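Local coordinates for protein PKS (Streptomyces sp. CNQ431, PDB 5YDA) that forms the acyltransferase domain of the splenocin polyketide synthase SpnD, a broadly selective enzyme that probably loads acyl building blocks for antibiotic assembly, at residues K111-L116 with P368-I373; V191-L196 with P321-V326; V326-G331 with R351-A356; D357-L362 with A385-E390. All coordinates share one frame; numbering follows the deposited sequence.

Contacts 1, 2 and 3 reach the mixed, mostly parallel sheet of the acyltransferase domain. Contact 1 pairs strands 112-116 and 369-372, and contact 2 joins strand 195-198 to 325-327; their centres lie about 9 Å apart, and strand 112-116 runs beside 195-198. Contact 3 shares Val326 with contact 2 and follows it in the chain, joining the end of strand 325-327 to the turn that opens helix 355-366. That helix continues into contact 4, which packs it on helix 378-387, about 13 Å from contact 1 between centres. In sequence contact 1 encloses contacts 2 and 3, while its segments alternate with those of contact 4. Distant segments thus form one core, Leu362 touching contacts 1 to 3.

Contact 1: K111-L116 with P368-I373; sequences KVAFLL and PVLVEI
The Phe114 ring carries Ile373 over one face: CD1 of Ile373 sits above the ring centre in a CH-pi contact, 4.0 Å from the centroid, while its CG1 approaches Phe114 CG to 3.6 Å. Val371 CB comes in obliquely, 4.0 Å from Phe114 CD1. Ile373 reaches the ring because its CG1 is turned beside the backbone N (chi1 -57°), and helix 169-188 packs against the same isoleucine. Leu116 runs alongside, its CD1 3.5 Å from Ile373 CB. The other flat group, the buried carboxylate of Glu372, is gripped at both oxygens from outside the pair, OE1 by the Thr380 hydroxyl and OE2 by the Leu379 amide.

Behind these side chains the two strands pair in parallel through five backbone hydrogen bonds. The ladder runs from Val369 N to Lys111 O through to Ile373 N to Leu115 O, the latter 2.8 Å long and nearly straight (171°). Val112, Phe114, Val369 and Val371 line one face of the sheet. On the other face, where Ala113 CB meets Pro368 CG at 3.8 Å, Leu115 and Leu370 abut helix 378-387. Every polar link between the segments is therefore made by backbone, and apolar side chains make up most of both faces, with the carboxylate of Glu372 the polar exception, as expected of neighbouring inner strands in a buried, mostly parallel sheet.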
loop_
_atom_site.group_PDB
_atom_site.type_symbol
_atom_site.label_atom_id
_atom_site.label_comp_id
_atom_site.label_asym_id
_atom_site.label_seq_id
_atom_site.Cartn_x
_atom_site.Cartn_y
_atom_site.Cartn_z
ATOM N N LYS A 111 -11.072 8.222 -10.624
ATOM C CA LYS A 111 -10.630 8.509 -9.268
ATOM C C LYS A 111 -9.502 7.550 -8.868
ATOM O O LYS A 111 -9.339 6.468 -9.440
ATOM C CB LYS A 111 -11.791 8.384 -8.284
ATOM C CG LYS A 111 -12.976 9.276 -8.599
ATOM C CD LYS A 111 -12.657 10.727 -8.307
ATOM C CE LYS A 111 -13.804 11.629 -8.712
ATOM N NZ LYS A 111 -13.310 12.899 -9.310
ATOM N N VAL A 112 -8.725 7.957 -7.866
ATOM C CA VAL A 112 -7.581 7.185 -7.394
ATOM C C VAL A 112 -7.710 6.974 -5.889
ATOM O O VAL A 112 -7.974 7.927 -5.145
ATOM C CB VAL A 112 -6.252 7.895 -7.729
ATOM C CG1 VAL A 112 -5.042 7.143 -7.130
ATOM C CG2 VAL A 112 -6.113 8.072 -9.237
ATOM N N ALA A 113 -7.489 5.740 -5.432
ATOM C CA ALA A 113 -7.454 5.438 -4.006
ATOM C C ALA A 113 -6.115 4.809 -3.634
ATOM O O ALA A 113 -5.570 4.000 -4.390
ATOM C CB ALA A 113 -8.606 4.501 -3.613
ATOM N N PHE A 114 -5.580 5.187 -2.475
ATOM C CA PHE A 114 -4.383 4.565 -1.924
ATOM C C PHE A 114 -4.800 3.526 -0.892
ATOM O O PHE A 114 -5.629 3.818 -0.015
ATOM C CB PHE A 114 -3.457 5.593 -1.259
ATOM C CG PHE A 114 -2.674 6.443 -2.218
ATOM C CD1 PHE A 114 -2.775 6.261 -3.590
ATOM C CD2 PHE A 114 -1.830 7.442 -1.737
ATOM C CE1 PHE A 114 -2.045 7.062 -4.465
ATOM C CE2 PHE A 114 -1.107 8.230 -2.601
ATOM C CZ PHE A 114 -1.213 8.039 -3.968
ATOM N N LEU A 115 -4.215 2.329 -0.982
ATOM C CA LEU A 115 -4.439 1.253 -0.016
ATOM C C LEU A 115 -3.153 1.041 0.785
ATOM O O LEU A 115 -2.099 0.750 0.205
ATOM C CB LEU A 115 -4.859 -0.043 -0.718
ATOM C CG LEU A 115 -6.329 -0.215 -1.182
ATOM C CD1 LEU A 115 -6.873 1.001 -1.938
ATOM C CD2 LEU A 115 -6.499 -1.473 -2.047
ATOM N N LEU A 116 -3.250 1.154 2.112
ATOM C CA LEU A 116 -2.083 1.177 2.995
ATOM C C LEU A 116 -2.029 -0.077 3.859
ATOM O O LEU A 116 -2.854 -0.216 4.775
ATOM C CB LEU A 116 -2.121 2.418 3.888
ATOM C CG LEU A 116 -1.917 3.852 3.373
ATOM C CD1 LEU A 116 -0.658 4.021 2.487
ATOM C CD2 LEU A 116 -3.151 4.407 2.723
ATOM N N PRO A 368 -12.752 3.720 -7.883
ATOM C CA PRO A 368 -11.445 4.266 -8.247
ATOM C C PRO A 368 -10.445 3.178 -8.617
ATOM O O PRO A 368 -10.623 1.998 -8.309
ATOM C CB PRO A 368 -11.019 4.990 -6.971
ATOM C CG PRO A 368 -11.584 4.115 -5.883
ATOM C CD PRO A 368 -12.849 3.480 -6.432
ATOM N N VAL A 369 -9.392 3.606 -9.324
ATOM C CA VAL A 369 -8.179 2.808 -9.418
ATOM C C VAL A 369 -7.656 2.552 -8.007
ATOM O O VAL A 369 -7.559 3.471 -7.182
ATOM C CB VAL A 369 -7.136 3.527 -10.292
ATOM C CG1 VAL A 369 -5.858 2.691 -10.413
ATOM C CG2 VAL A 369 -7.699 3.855 -11.689
ATOM N N LEU A 370 -7.334 1.299 -7.712
ATOM C CA LEU A 370 -6.853 0.913 -6.389
ATOM C C LEU A 370 -5.328 0.785 -6.422
ATOM O O LEU A 370 -4.784 -0.082 -7.122
ATOM C CB LEU A 370 -7.501 -0.395 -5.942
ATOM C CG LEU A 370 -9.022 -0.411 -5.953
ATOM C CD1 LEU A 370 -9.531 -1.718 -5.374
ATOM C CD2 LEU A 370 -9.561 0.769 -5.166
ATOM N N VAL A 371 -4.646 1.641 -5.670
ATOM C CA VAL A 371 -3.193 1.737 -5.698
ATOM C C VAL A 371 -2.698 1.330 -4.324
ATOM O O VAL A 371 -2.923 2.045 -3.333
ATOM C CB VAL A 371 -2.706 3.147 -6.065
ATOM C CG1 VAL A 371 -1.188 3.178 -6.179
ATOM C CG2 VAL A 371 -3.350 3.617 -7.358
ATOM N N GLU A 372 -2.063 0.167 -4.253
ATOM C CA GLU A 372 -1.491 -0.299 -3.000
ATOM C C GLU A 372 -0.166 0.421 -2.772
ATOM O O GLU A 372 0.678 0.477 -3.673
ATOM C CB GLU A 372 -1.289 -1.816 -3.032
ATOM C CG GLU A 372 -0.804 -2.389 -1.728
ATOM C CD GLU A 372 -1.263 -3.826 -1.476
ATOM O OE1 GLU A 372 -1.816 -4.482 -2.400
ATOM O OE2 GLU A 372 -1.041 -4.305 -0.345
ATOM N N ILE A 373 0.003 0.981 -1.576
ATOM C CA ILE A 373 1.152 1.803 -1.207
ATOM C C ILE A 373 1.932 1.033 -0.157
ATOM O O ILE A 373 1.558 1.020 1.020
ATOM C CB ILE A 373 0.722 3.168 -0.655
ATOM C CG1 ILE A 373 -0.146 3.905 -1.668
ATOM C CG2 ILE A 373 1.939 4.005 -0.190
ATOM C CD1 ILE A 373 0.534 4.094 -2.970
#

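Contact 2: V191-L196 with P321-V326; sequences VRPDAL and PRIPYV
Leu196 and Tyr325 form the parallel bridge here, and two backbone hydrogen bonds flank it. Leu196 N donates to Pro324 O over 3.1 Å, lying in the carbonyl plane but bent at the hydrogen (138°). Val326 N in turn donates to Leu196 O over 3.2 Å, approaching that oxygen almost head-on. Both are rather long, in keeping with the weakly bonded strand 325-327. Two CA-H...O contacts supplement them: Ala195 CA lies 3.2 Å from Pro324 O, and Tyr325 CA approaches Leu196 O equally closely.

The apolar contacts centre on Ile323, whose side chain heads for the 191-196 segment. Its CG2 rests on the backbone, 3.4 Å from Pro193 O, and touches Leu196 CD1 at 4.1 Å. CD1 of the same isoleucine reaches the ring of Pro193 at CG, the two side chains crossing at about a right angle. Pro324 presses its CD methylene against Asp194 O, 3.3 Å away. The side chains of Leu196 and Tyr325 touch through their CB atoms, at 3.9 Å, since the tyrosine ring turns off toward Pro321, whose CB lies at the ring edge, in its plane.

The carboxylate of Asp194 is engaged outside the pair: OD2 accepts the backbone N-H of Val112, tying this loop to strand 112-116. Leu196 packs on helix 201-210. Such parallel pairing, just before Gly198, Ser200 and Gly202, is consistent with the alpha/beta hydrolase-like core of acyltransferases, where a nucleophile elbow links strand and helix.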
loop_
_atom_site.group_PDB
_atom_site.type_symbol
_atom_site.label_atom_id
_atom_site.label_comp_id
_atom_site.label_asym_id
_atom_site.label_seq_id
_atom_site.Cartn_x
_atom_site.Cartn_y
_atom_site.Cartn_z
ATOM N N VAL A 191 0.241 12.191 -8.672
ATOM C CA VAL A 191 -0.775 11.174 -8.399
ATOM C C VAL A 191 -1.253 11.439 -6.976
ATOM O O VAL A 191 -0.684 10.946 -5.992
ATOM C CB VAL A 191 -0.243 9.755 -8.585
ATOM C CG1 VAL A 191 -1.329 8.733 -8.262
ATOM C CG2 VAL A 191 0.244 9.562 -10.005
ATOM N N ARG A 192 -2.296 12.241 -6.870
ATOM C CA ARG A 192 -2.852 12.552 -5.564
ATOM C C ARG A 192 -4.114 11.745 -5.349
ATOM O O ARG A 192 -4.973 11.677 -6.240
ATOM C CB ARG A 192 -3.146 14.046 -5.434
ATOM C CG ARG A 192 -1.871 14.889 -5.469
ATOM C CD ARG A 192 -2.020 16.318 -4.924
ATOM N NE ARG A 192 -0.704 16.826 -4.517
ATOM C CZ ARG A 192 0.224 17.293 -5.358
ATOM N NH1 ARG A 192 -0.022 17.352 -6.665
ATOM N NH2 ARG A 192 1.402 17.712 -4.895
ATOM N N PRO A 193 -4.249 11.089 -4.211
ATOM C CA PRO A 193 -5.382 10.185 -4.036
ATOM C C PRO A 193 -6.656 10.964 -3.754
ATOM O O PRO A 193 -6.653 11.956 -3.021
ATOM C CB PRO A 193 -4.957 9.328 -2.837
ATOM C CG PRO A 193 -4.059 10.257 -2.035
ATOM C CD PRO A 193 -3.340 11.098 -3.050
ATOM N N ASP A 194 -7.756 10.496 -4.346
ATOM C CA ASP A 194 -9.076 11.004 -4.001
ATOM C C ASP A 194 -9.643 10.343 -2.756
ATOM O O ASP A 194 -10.582 10.881 -2.155
ATOM C CB ASP A 194 -10.029 10.811 -5.179
ATOM C CG ASP A 194 -9.472 11.409 -6.444
ATOM O OD1 ASP A 194 -9.422 12.665 -6.513
ATOM O OD2 ASP A 194 -9.024 10.638 -7.331
ATOM N N ALA A 195 -9.084 9.204 -2.349
ATOM C CA ALA A 195 -9.544 8.527 -1.148
ATOM C C ALA A 195 -8.425 7.629 -0.635
ATOM O O ALA A 195 -7.506 7.260 -1.374
ATOM C CB ALA A 195 -10.831 7.733 -1.414
ATOM N N LEU A 196 -8.521 7.280 0.640
ATOM C CA LEU A 196 -7.523 6.472 1.315
ATOM C C LEU A 196 -8.214 5.389 2.125
ATOM O O LEU A 196 -9.297 5.599 2.685
ATOM C CB LEU A 196 -6.652 7.319 2.255
ATOM C CG LEU A 196 -5.976 8.537 1.616
ATOM C CD1 LEU A 196 -5.761 9.637 2.650
ATOM C CD2 LEU A 196 -4.648 8.113 1.014
ATOM N N PRO A 321 -10.492 15.236 8.008
ATOM C CA PRO A 321 -9.725 14.817 6.833
ATOM C C PRO A 321 -9.906 15.787 5.682
ATOM O O PRO A 321 -11.017 16.225 5.377
ATOM C CB PRO A 321 -10.308 13.442 6.497
ATOM C CG PRO A 321 -11.694 13.495 7.067
ATOM C CD PRO A 321 -11.541 14.259 8.348
ATOM N N ARG A 322 -8.799 16.105 5.031
ATOM C CA ARG A 322 -8.836 16.869 3.799
ATOM C C ARG A 322 -8.813 15.989 2.560
ATOM O O ARG A 322 -9.076 16.486 1.462
ATOM C CB ARG A 322 -7.683 17.874 3.806
ATOM C CG ARG A 322 -8.020 18.972 4.824
ATOM C CD ARG A 322 -6.928 19.951 5.071
ATOM N NE ARG A 322 -6.590 20.660 3.855
ATOM C CZ ARG A 322 -5.522 21.431 3.752
ATOM N NH1 ARG A 322 -4.732 21.577 4.810
ATOM N NH2 ARG A 322 -5.256 22.051 2.606
ATOM N N ILE A 323 -8.505 14.706 2.712
ATOM C CA ILE A 323 -8.811 13.679 1.722
ATOM C C ILE A 323 -9.711 12.669 2.403
ATOM O O ILE A 323 -9.422 12.253 3.531
ATOM C CB ILE A 323 -7.546 12.991 1.170
ATOM C CG1 ILE A 323 -6.572 14.016 0.592
ATOM C CG2 ILE A 323 -7.901 11.970 0.094
ATOM C CD1 ILE A 323 -5.213 13.421 0.320
ATOM N N PRO A 324 -10.829 12.271 1.805
ATOM C CA PRO A 324 -11.718 11.312 2.474
ATOM C C PRO A 324 -11.030 9.967 2.685
ATOM O O PRO A 324 -10.227 9.517 1.864
ATOM C CB PRO A 324 -12.901 11.183 1.507
ATOM C CG PRO A 324 -12.794 12.362 0.587
ATOM C CD PRO A 324 -11.342 12.702 0.490
ATOM N N TYR A 325 -11.354 9.322 3.801
ATOM C CA TYR A 325 -10.810 8.004 4.057
ATOM C C TYR A 325 -11.843 7.176 4.807
ATOM O O TYR A 325 -12.632 7.714 5.592
ATOM C CB TYR A 325 -9.500 8.094 4.840
ATOM C CG TYR A 325 -9.660 8.322 6.317
ATOM C CD1 TYR A 325 -9.520 7.275 7.206
ATOM C CD2 TYR A 325 -9.943 9.593 6.832
ATOM C CE1 TYR A 325 -9.639 7.471 8.566
ATOM C CE2 TYR A 325 -10.066 9.795 8.205
ATOM C CZ TYR A 325 -9.921 8.734 9.061
ATOM O OH TYR A 325 -10.049 8.895 10.425
ATOM N N VAL A 326 -11.853 5.865 4.560
ATOM C CA VAL A 326 -12.757 4.986 5.295
ATOM C C VAL A 326 -11.978 4.354 6.436
ATOM O O VAL A 326 -10.798 4.008 6.275
ATOM C CB VAL A 326 -13.418 3.929 4.378
ATOM C CG1 VAL A 326 -13.127 4.190 2.918
ATOM C CG2 VAL A 326 -13.086 2.519 4.809
#

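Contact 3: V326-G331 with R351-A356; sequences VTNVTG and RTVRFA
Asn328 and Arg354 join the two backbones: the Arg354 amide donates to Asn328 O, 2.9 Å away, nearly straight at 165° and directed at a lone pair in the carbonyl plane. Arg354 is the centre of an inverse gamma turn, closed by a weak Phe355 N to Val353 O bond, and also the N-cap of helix 355-366. The 326-331 segment turns back after its short strand, with a weak bond from Gly331 N to Thr327 O. Asn328 O and Thr352 O, both acceptors, come within 3.1 Å; water 2 donates to Thr352 O and to Val329 O.

Asn328 and Val353 lie alongside each other, pointing the same way. Val353 turns CG1 away from its own amide nitrogen (chi1 178°), which lays that methyl 3.4 Å from Asn328 CG. The amide is fixed from beyond the pair: OD1 receives Ser200 N and His348 NE2, and ND2 donates to Gly198 O, so the asparagine braces what is probably the nucleophile elbow. Val329 CG1 lies over one face of the Arg351 guanidinium, 3.8 Å from NH1. Water 1 accepts from Asn328 ND2 and donates to Thr327 O and to Arg354 O, the last at 2.8 Å.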
loop_
_atom_site.group_PDB
_atom_site.type_symbol
_atom_site.label_atom_id
_atom_site.label_comp_id
_atom_site.label_asym_id
_atom_site.label_seq_id
_atom_site.Cartn_x
_atom_site.Cartn_y
_atom_site.Cartn_z
ATOM N N VAL A 326 -11.853 5.865 4.560
ATOM C CA VAL A 326 -12.757 4.986 5.295
ATOM C C VAL A 326 -11.978 4.354 6.436
ATOM O O VAL A 326 -10.798 4.008 6.275
ATOM C CB VAL A 326 -13.418 3.929 4.378
ATOM C CG1 VAL A 326 -13.127 4.190 2.918
ATOM C CG2 VAL A 326 -13.086 2.519 4.809
ATOM N N THR A 327 -12.613 4.253 7.608
ATOM C CA THR A 327 -11.959 3.688 8.783
ATOM C C THR A 327 -12.323 2.223 8.937
ATOM O O THR A 327 -13.407 1.786 8.546
ATOM C CB THR A 327 -12.327 4.434 10.086
ATOM O OG1 THR A 327 -13.730 4.749 10.074
ATOM N N ASN A 328 -11.409 1.473 9.551
ATOM C CA ASN A 328 -11.667 0.083 9.855
ATOM C C ASN A 328 -12.760 -0.078 10.910
ATOM O O ASN A 328 -13.305 -1.181 11.051
ATOM C CB ASN A 328 -10.381 -0.611 10.340
ATOM C CG ASN A 328 -9.198 -0.432 9.396
ATOM O OD1 ASN A 328 -8.053 -0.409 9.858
ATOM N ND2 ASN A 328 -9.459 -0.317 8.074
ATOM N N VAL A 329 -13.081 0.982 11.664
ATOM C CA VAL A 329 -14.057 0.844 12.747
ATOM C C VAL A 329 -15.437 0.497 12.192
ATOM O O VAL A 329 -16.082 -0.461 12.633
ATOM C CB VAL A 329 -14.110 2.119 13.603
ATOM C CG1 VAL A 329 -15.144 1.940 14.719
ATOM C CG2 VAL A 329 -12.741 2.440 14.195
ATOM N N THR A 330 -15.911 1.275 11.224
ATOM C CA THR A 330 -17.241 1.108 10.662
ATOM C C THR A 330 -17.233 0.463 9.292
ATOM O O THR A 330 -18.313 0.152 8.772
ATOM C CB THR A 330 -17.935 2.464 10.523
ATOM O OG1 THR A 330 -17.161 3.265 9.633
ATOM C CG2 THR A 330 -18.059 3.179 11.864
ATOM N N GLY A 331 -16.057 0.280 8.689
ATOM C CA GLY A 331 -15.998 -0.111 7.297
ATOM C C GLY A 331 -16.651 0.896 6.387
ATOM O O GLY A 331 -17.178 0.524 5.332
ATOM N N ARG A 351 -11.249 -2.704 18.203
ATOM C CA ARG A 351 -12.360 -3.317 17.498
ATOM C C ARG A 351 -11.931 -3.931 16.171
ATOM O O ARG A 351 -10.854 -3.655 15.625
ATOM C CB ARG A 351 -13.472 -2.289 17.276
ATOM C CG ARG A 351 -14.212 -1.978 18.594
ATOM C CD ARG A 351 -15.313 -0.954 18.445
ATOM N NE ARG A 351 -16.269 -1.262 17.380
ATOM C CZ ARG A 351 -17.221 -0.417 16.983
ATOM N NH1 ARG A 351 -17.334 0.771 17.574
ATOM N NH2 ARG A 351 -18.056 -0.746 16.000
ATOM N N THR A 352 -12.810 -4.789 15.668
ATOM C CA THR A 352 -12.580 -5.508 14.432
ATOM C C THR A 352 -12.215 -4.560 13.299
ATOM O O THR A 352 -12.850 -3.518 13.106
ATOM C CB THR A 352 -13.842 -6.302 14.078
ATOM O OG1 THR A 352 -14.200 -7.138 15.195
ATOM C CG2 THR A 352 -13.611 -7.166 12.819
ATOM N N VAL A 353 -11.174 -4.926 12.555
ATOM C CA VAL A 353 -10.855 -4.240 11.306
ATOM C C VAL A 353 -11.870 -4.688 10.250
ATOM O O VAL A 353 -11.808 -5.812 9.738
ATOM C CB VAL A 353 -9.410 -4.523 10.861
ATOM C CG1 VAL A 353 -9.112 -3.860 9.543
ATOM C CG2 VAL A 353 -8.418 -4.030 11.921
ATOM N N ARG A 354 -12.812 -3.808 9.926
ATOM C CA ARG A 354 -13.784 -4.069 8.867
ATOM C C ARG A 354 -13.215 -3.658 7.503
ATOM O O ARG A 354 -13.729 -2.779 6.810
ATOM C CB ARG A 354 -15.090 -3.343 9.163
ATOM C CG ARG A 354 -15.702 -3.674 10.529
ATOM C CD ARG A 354 -16.493 -4.969 10.466
ATOM N NE ARG A 354 -16.777 -5.519 11.795
ATOM C CZ ARG A 354 -17.282 -6.732 12.008
ATOM N NH1 ARG A 354 -17.509 -7.155 13.249
ATOM N NH2 ARG A 354 -17.562 -7.520 10.975
ATOM N N PHE A 355 -12.145 -4.338 7.090
ATOM C CA PHE A 355 -11.494 -3.936 5.845
ATOM C C PHE A 355 -12.349 -4.265 4.615
ATOM O O PHE A 355 -12.475 -3.441 3.701
ATOM C CB PHE A 355 -10.123 -4.591 5.717
ATOM C CG PHE A 355 -9.376 -4.130 4.510
ATOM C CD1 PHE A 355 -8.700 -2.922 4.525
ATOM C CD2 PHE A 355 -9.376 -4.884 3.345
ATOM C CE1 PHE A 355 -8.028 -2.488 3.415
ATOM C CE2 PHE A 355 -8.695 -4.448 2.232
ATOM C CZ PHE A 355 -8.019 -3.246 2.265
ATOM N N ALA A 356 -12.912 -5.478 4.554
ATOM C CA ALA A 356 -13.699 -5.875 3.386
ATOM C C ALA A 356 -14.873 -4.925 3.157
ATOM O O ALA A 356 -15.128 -4.496 2.023
ATOM C CB ALA A 356 -14.198 -7.313 3.547
HETATM O O HOH W 1 -12.224 -0.372 6.655
HETATM O O HOH W 2 -15.321 -2.705 14.273
#

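Contact 4: D357-L362 with A385-E390; sequences DGIAAL and ARLDGE
Arg386 reaches Ala360 because its CG stands opposite the backbone N (chi1 -179°) and the chain then bends at chi2 (56°), swinging the guanidinium across the neighbouring helix. Ile359 likewise has CG2, rather than CG1, opposite its backbone N, and this methyl is the branch that meets Leu387. The contact joins helices 355-366 and 378-387, which are separated in the chain by strand 369-372. This helix-strand-helix succession belongs to the alpha/beta layering of the domain, and both helices pack against Leu370 on one face of the central sheet.

Leu387 and Ile359 supply the apolar part. Their side chains cross at about a right angle, with Ile359 CG2 wedged against the forked end of the leucine, 3.5 Å from CD2 and 3.7 Å from CD1. Leu387 also touches Trp363 and Leu370, while Ile359 leans on Leu115.

The polar half lies toward solvent. Ala360 CB sits over one face of the Arg386 guanidinium, offset toward its rim and 3.4 Å from NH2. No hydrogen bond links the segments directly: the opposite charges remain apart, with Asp357 OD1 4.7 Å from Arg386 NH2. Two waters at the guanidinium edge, in its plane, span the gap. Water 3 links Arg386 NE to Asp357 OD1, though doubtfully short at NE; water 4 accepts from Arg386 NH2 at 3.0 Å and donates to Asp357 OD1 at 2.7 Å.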
loop_
_atom_site.group_PDB
_atom_site.type_symbol
_atom_site.label_atom_id
_atom_site.label_comp_id
_atom_site.label_asym_id
_atom_site.label_seq_id
_atom_site.Cartn_x
_atom_site.Cartn_y
_atom_site.Cartn_z
ATOM N N ASP A 357 -15.603 -4.588 4.229
ATOM C CA ASP A 357 -16.654 -3.585 4.116
ATOM C C ASP A 357 -16.085 -2.240 3.680
ATOM O O ASP A 357 -16.682 -1.542 2.846
ATOM C CB ASP A 357 -17.392 -3.443 5.445
ATOM C CG ASP A 357 -18.153 -4.693 5.817
ATOM O OD1 ASP A 357 -18.581 -5.422 4.894
ATOM O OD2 ASP A 357 -18.309 -4.958 7.029
ATOM N N GLY A 358 -14.938 -1.851 4.243
ATOM C CA GLY A 358 -14.323 -0.600 3.836
ATOM C C GLY A 358 -14.022 -0.556 2.350
ATOM O O GLY A 358 -14.258 0.462 1.694
ATOM N N ILE A 359 -13.504 -1.663 1.796
ATOM C CA ILE A 359 -13.212 -1.719 0.362
ATOM C C ILE A 359 -14.492 -1.544 -0.456
ATOM O O ILE A 359 -14.508 -0.839 -1.472
ATOM C CB ILE A 359 -12.495 -3.038 0.016
ATOM C CG1 ILE A 359 -11.011 -2.915 0.291
ATOM C CG2 ILE A 359 -12.648 -3.340 -1.435
ATOM C CD1 ILE A 359 -10.323 -1.972 -0.677
ATOM N N ALA A 360 -15.589 -2.168 -0.019
ATOM C CA ALA A 360 -16.845 -2.035 -0.758
ATOM C C ALA A 360 -17.388 -0.606 -0.703
ATOM O O ALA A 360 -17.895 -0.091 -1.706
ATOM C CB ALA A 360 -17.875 -3.026 -0.219
ATOM N N ALA A 361 -17.293 0.052 0.454
ATOM C CA ALA A 361 -17.737 1.443 0.531
ATOM C C ALA A 361 -16.881 2.341 -0.352
ATOM O O ALA A 361 -17.401 3.230 -1.038
ATOM C CB ALA A 361 -17.692 1.938 1.972
ATOM N N LEU A 362 -15.563 2.131 -0.331
ATOM C CA LEU A 362 -14.668 2.900 -1.184
ATOM C C LEU A 362 -15.050 2.740 -2.644
ATOM O O LEU A 362 -15.141 3.722 -3.387
ATOM C CB LEU A 362 -13.237 2.430 -0.957
ATOM C CG LEU A 362 -12.080 3.215 -1.527
ATOM C CD1 LEU A 362 -11.641 4.190 -0.449
ATOM C CD2 LEU A 362 -10.950 2.269 -1.868
ATOM N N ALA A 385 -10.852 -10.023 -4.266
ATOM C CA ALA A 385 -11.809 -10.998 -3.750
ATOM C C ALA A 385 -13.139 -10.338 -3.407
ATOM O O ALA A 385 -14.204 -10.854 -3.759
ATOM C CB ALA A 385 -11.237 -11.710 -2.519
ATOM N N ARG A 386 -13.101 -9.185 -2.733
ATOM C CA ARG A 386 -14.346 -8.540 -2.328
ATOM C C ARG A 386 -15.080 -7.911 -3.510
ATOM O O ARG A 386 -16.311 -7.833 -3.496
ATOM C CB ARG A 386 -14.068 -7.469 -1.267
ATOM C CG ARG A 386 -15.323 -6.748 -0.772
ATOM C CD ARG A 386 -16.365 -7.748 -0.215
ATOM N NE ARG A 386 -17.514 -7.059 0.368
ATOM C CZ ARG A 386 -18.526 -6.556 -0.343
ATOM N NH1 ARG A 386 -18.540 -6.665 -1.672
ATOM N NH2 ARG A 386 -19.528 -5.932 0.269
ATOM N N LEU A 387 -14.354 -7.444 -4.521
ATOM C CA LEU A 387 -14.916 -6.654 -5.610
ATOM C C LEU A 387 -15.122 -7.467 -6.884
ATOM O O LEU A 387 -15.391 -6.891 -7.937
ATOM C CB LEU A 387 -14.014 -5.457 -5.910
ATOM C CG LEU A 387 -14.254 -4.113 -5.229
ATOM C CD1 LEU A 387 -15.107 -4.248 -4.002
ATOM C CD2 LEU A 387 -12.937 -3.432 -4.903
ATOM N N ASP A 388 -14.947 -8.777 -6.822
ATOM C CA ASP A 388 -15.287 -9.677 -7.923
ATOM C C ASP A 388 -16.777 -9.534 -8.258
ATOM O O ASP A 388 -17.590 -9.460 -7.334
ATOM C CB ASP A 388 -14.960 -11.115 -7.494
ATOM C CG ASP A 388 -15.059 -12.111 -8.623
ATOM O OD1 ASP A 388 -16.187 -12.603 -8.880
ATOM O OD2 ASP A 388 -13.995 -12.415 -9.226
ATOM N N GLY A 389 -17.180 -9.424 -9.519
ATOM C CA GLY A 389 -16.370 -9.032 -10.638
ATOM C C GLY A 389 -16.962 -7.692 -11.060
ATOM O O GLY A 389 -17.785 -7.592 -11.969
ATOM N N GLU A 390 -16.579 -6.663 -10.318
ATOM C CA GLU A 390 -16.781 -5.281 -10.710
ATOM C C GLU A 390 -15.670 -4.797 -11.641
ATOM O O GLU A 390 -15.695 -3.640 -12.067
ATOM C CB GLU A 390 -16.839 -4.406 -9.461
ATOM C CG GLU A 390 -17.924 -4.837 -8.483
ATOM C CD GLU A 390 -19.319 -4.497 -8.975
ATOM O OE1 GLU A 390 -19.537 -3.341 -9.405
ATOM O OE2 GLU A 390 -20.193 -5.392 -8.935
HETATM O O HOH W 3 -17.714 -7.145 2.872
HETATM O O HOH W 4 -20.242 -4.714 2.936
#